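Local structure of SPI-1 type 3 secretion system pilotin (Salmonella typhimurium, 6XFJ) at residues T52-V57 against L66-T71. The protein is the pilot lipoprotein required for proper localization of the secretin InvG in the outer membrane during type III secretion system assembly. Residues are numbered along the deposited sequence; the frame is centred on the assembly and turned at random.
Sequences TEFKKV and LSIYQT
F54 and V57 both reach T71 by trans first torsions: CG of F54 (chi1 179°) and CG1 of V57 (chi1 165°) stand opposite their own backbone nitrogens and extend from helix 44-59 to the first turn of helix 68-80. In the all-helical pilotin domain the two helices meet in a buried contact at the N-terminus of helix 68-80, which a capping box of S67 and Q70 closes. The ring of F54 is met at its edge, where T71 OG1 lies in plane, 3.4 Å from CE1. Further round, I68 comes in obliquely, its CG1 3.7 Å from F54 CZ. One turn along helix 44-59, the pairing is methyl on methyl, V57 CG1 to T71 CG2 at 3.7 Å. In the capping box, Q70 N donates to S67 OG (3.0 Å) in a nearly straight bond, and S67 N donates in return to Q70 OE1 (2.8 Å). The second subunit also meets this N-terminus: its N65 O is hydrogen-bonded to S67 OG, and its F19 packs on I68. Buried against the phenyl edge, T71 OG1 donates to S67 O at 2.9 Å, the donor lying 26° from the carbonyl plane of S67; that same oxygen also accepts from T71 N.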
ATOM      1  N   THR B  52      -4.427  17.680   0.039  1.00 11.82           N
ATOM      2  CA  THR B  52      -3.433  18.359   0.913  1.00 13.04           C
ATOM      3  C   THR B  52      -3.189  17.514   2.171  1.00 12.21           C
ATOM      4  O   THR B  52      -1.980  17.282   2.527  1.00 12.02           O
ATOM      5  CB  THR B  52      -3.941  19.739   1.320  1.00 13.82           C
ATOM      6  OG1 THR B  52      -4.054  20.466   0.096  1.00 15.91           O
ATOM      7  CG2 THR B  52      -3.035  20.451   2.300  1.00 15.39           C
ATOM      8  N   GLU B  53      -4.261  17.034   2.829  1.00 10.69           N
ATOM      9  CA  GLU B  53      -4.064  16.279   4.093  1.00 11.07           C
ATOM     10  C   GLU B  53      -3.372  14.961   3.762  1.00  9.57           C
ATOM     11  O   GLU B  53      -2.533  14.515   4.532  1.00  9.79           O
ATOM     12  CB  GLU B  53      -5.367  16.036   4.840  1.00 13.86           C
ATOM     13  CG  GLU B  53      -5.972  17.167   5.590  1.00 18.59           C
ATOM     14  CD  GLU B  53      -5.025  17.863   6.544  1.00 20.21           C
ATOM     15  OE1 GLU B  53      -4.394  17.208   7.399  1.00 24.14           O
ATOM     16  OE2 GLU B  53      -4.938  19.059   6.435  1.00 36.50           O
ATOM     17  N   PHE B  54      -3.725  14.338   2.630  1.00  8.59           N
ATOM     18  CA  PHE B  54      -3.118  13.069   2.196  1.00  9.64           C
ATOM     19  C   PHE B  54      -1.607  13.204   1.953  1.00  8.75           C
ATOM     20  O   PHE B  54      -0.816  12.390   2.418  1.00  8.99           O
ATOM     21  CB  PHE B  54      -3.877  12.650   0.939  1.00 10.41           C
ATOM     22  CG  PHE B  54      -3.413  11.361   0.293  1.00  9.17           C
ATOM     23  CD1 PHE B  54      -3.363  10.125   0.961  1.00  9.36           C
ATOM     24  CD2 PHE B  54      -3.149  11.375  -1.054  1.00 10.94           C
ATOM     25  CE1 PHE B  54      -3.023   8.971   0.271  1.00 10.27           C
ATOM     26  CE2 PHE B  54      -2.814  10.226  -1.734  1.00  9.61           C
ATOM     27  CZ  PHE B  54      -2.787   9.023  -1.069  1.00 10.56           C
ATOM     28  N   LYS B  55      -1.237  14.293   1.271  1.00  8.96           N
ATOM     29  CA  LYS B  55       0.192  14.560   1.001  1.00  9.62           C
ATOM     30  C   LYS B  55       0.916  14.810   2.334  1.00 10.03           C
ATOM     31  O   LYS B  55       2.087  14.397   2.460  1.00 10.05           O
ATOM     32  CB  LYS B  55       0.287  15.729   0.024  1.00  9.56           C
ATOM     33  CG  LYS B  55      -0.088  15.333  -1.386  1.00 10.42           C
ATOM     34  CD  LYS B  55      -0.103  16.582  -2.234  1.00 15.20           C
ATOM     35  CE  LYS B  55      -0.686  16.406  -3.604  1.00 20.93           C
ATOM     36  NZ  LYS B  55      -0.813  17.724  -4.270  1.00 26.28           N
ATOM     37  N   LYS B  56       0.262  15.429   3.302  1.00 11.53           N
ATOM     38  CA  LYS B  56       0.918  15.577   4.622  1.00 10.59           C
ATOM     39  C   LYS B  56       1.056  14.225   5.322  1.00 10.42           C
ATOM     40  O   LYS B  56       2.094  13.950   5.935  1.00 11.36           O
ATOM     41  CB  LYS B  56       0.158  16.543   5.500  1.00 10.58           C
ATOM     42  CG  LYS B  56       0.283  17.994   5.057  1.00 13.29           C
ATOM     43  CD  LYS B  56      -0.183  18.958   6.089  1.00 16.50           C
ATOM     44  CE  LYS B  56      -1.664  19.001   6.149  1.00 17.13           C
ATOM     45  NZ  LYS B  56      -2.124  19.772   7.333  1.00 20.35           N
ATOM     46  N   VAL B  57       0.013  13.398   5.278  1.00 10.53           N
ATOM     47  CA  VAL B  57       0.084  12.086   5.947  1.00 10.63           C
ATOM     48  C   VAL B  57       1.258  11.301   5.362  1.00 12.22           C
ATOM     49  O   VAL B  57       2.001  10.644   6.099  1.00 11.81           O
ATOM     50  CB  VAL B  57      -1.234  11.313   5.741  1.00 11.60           C
ATOM     51  CG1 VAL B  57      -1.096   9.839   6.092  1.00 13.46           C
ATOM     52  CG2 VAL B  57      -2.376  11.952   6.518  1.00 12.58           C
ATOM     53  N   LEU B  66       1.800   2.279   5.962  1.00 10.32           N
ATOM     54  CA  LEU B  66       0.344   2.210   5.802  1.00  9.94           C
ATOM     55  C   LEU B  66      -0.047   2.201   4.352  1.00  9.03           C
ATOM     56  O   LEU B  66       0.687   2.563   3.445  1.00 10.52           O
ATOM     57  CB  LEU B  66      -0.293   3.412   6.474  1.00 11.39           C
ATOM     58  CG  LEU B  66      -0.077   3.500   7.962  1.00 12.08           C
ATOM     59  CD1 LEU B  66      -0.879   4.666   8.472  1.00 13.61           C
ATOM     60  CD2 LEU B  66      -0.364   2.218   8.698  1.00 13.99           C
ATOM     61  N   SER B  67      -1.215   1.578   4.104  1.00  8.90           N
ATOM     62  CA  SER B  67      -1.737   1.458   2.734  1.00  8.81           C
ATOM     63  C   SER B  67      -2.319   2.749   2.216  1.00  8.44           C
ATOM     64  O   SER B  67      -2.614   3.675   3.002  1.00  8.54           O
ATOM     65  CB  SER B  67      -2.771   0.364   2.680  1.00  8.84           C
ATOM     66  OG  SER B  67      -3.948   0.790   3.332  1.00  9.42           O
ATOM     67  N   ILE B  68      -2.598   2.843   0.908  1.00  8.99           N
ATOM     68  CA  ILE B  68      -3.342   4.018   0.389  1.00  8.90           C
ATOM     69  C   ILE B  68      -4.698   4.091   1.071  1.00  8.63           C
ATOM     70  O   ILE B  68      -5.168   5.181   1.315  1.00  9.82           O
ATOM     71  CB  ILE B  68      -3.386   4.052  -1.127  1.00 10.06           C
ATOM     72  CG1 ILE B  68      -3.722   5.471  -1.581  1.00 10.07           C
ATOM     73  CG2 ILE B  68      -4.367   2.967  -1.663  1.00 10.86           C
ATOM     74  CD1 ILE B  68      -3.652   5.636  -3.055  1.00 10.74           C
ATOM     75  N   TYR B  69      -5.383   2.953   1.313  1.00  8.87           N
ATOM     76  CA  TYR B  69      -6.702   3.042   1.946  1.00  8.92           C
ATOM     77  C   TYR B  69      -6.543   3.719   3.316  1.00  9.13           C
ATOM     78  O   TYR B  69      -7.310   4.591   3.685  1.00  9.59           O
ATOM     79  CB  TYR B  69      -7.339   1.643   2.059  1.00 10.47           C
ATOM     80  CG  TYR B  69      -8.716   1.730   2.657  1.00  9.89           C
ATOM     81  CD1 TYR B  69      -9.845   1.990   1.881  1.00 10.08           C
ATOM     82  CD2 TYR B  69      -8.891   1.608   4.018  1.00 11.02           C
ATOM     83  CE1 TYR B  69     -11.086   2.194   2.432  1.00 11.87           C
ATOM     84  CE2 TYR B  69     -10.168   1.748   4.568  1.00 13.84           C
ATOM     85  CZ  TYR B  69     -11.270   2.048   3.782  1.00 13.55           C
ATOM     86  OH  TYR B  69     -12.508   2.169   4.339  1.00 21.09           O
ATOM     87  N   GLN B  70      -5.603   3.214   4.093  1.00  9.55           N
ATOM     88  CA  GLN B  70      -5.403   3.671   5.496  1.00  9.14           C
ATOM     89  C   GLN B  70      -4.978   5.153   5.511  1.00  7.97           C
ATOM     90  O   GLN B  70      -5.419   5.878   6.372  1.00  8.26           O
ATOM     91  CB  GLN B  70      -4.315   2.851   6.158  1.00 10.15           C
ATOM     92  CG  GLN B  70      -4.785   1.411   6.391  1.00  9.95           C
ATOM     93  CD  GLN B  70      -3.695   0.379   6.499  1.00 12.16           C
ATOM     94  OE1 GLN B  70      -2.516   0.686   6.464  1.00 10.28           O
ATOM     95  NE2 GLN B  70      -4.076  -0.916   6.575  1.00 14.71           N
ATOM     96  N   THR B  71      -4.180   5.561   4.527  1.00  8.81           N
ATOM     97  CA  THR B  71      -3.722   6.971   4.521  1.00  7.91           C
ATOM     98  C   THR B  71      -4.770   7.913   3.965  1.00  8.29           C
ATOM     99  O   THR B  71      -4.866   9.041   4.455  1.00  8.40           O
ATOM    100  CB  THR B  71      -2.383   7.075   3.837  1.00  8.80           C
ATOM    101  OG1 THR B  71      -2.434   6.531   2.543  1.00  9.15           O
ATOM    102  CG2 THR B  71      -1.307   6.394   4.659  1.00  9.88           C
TER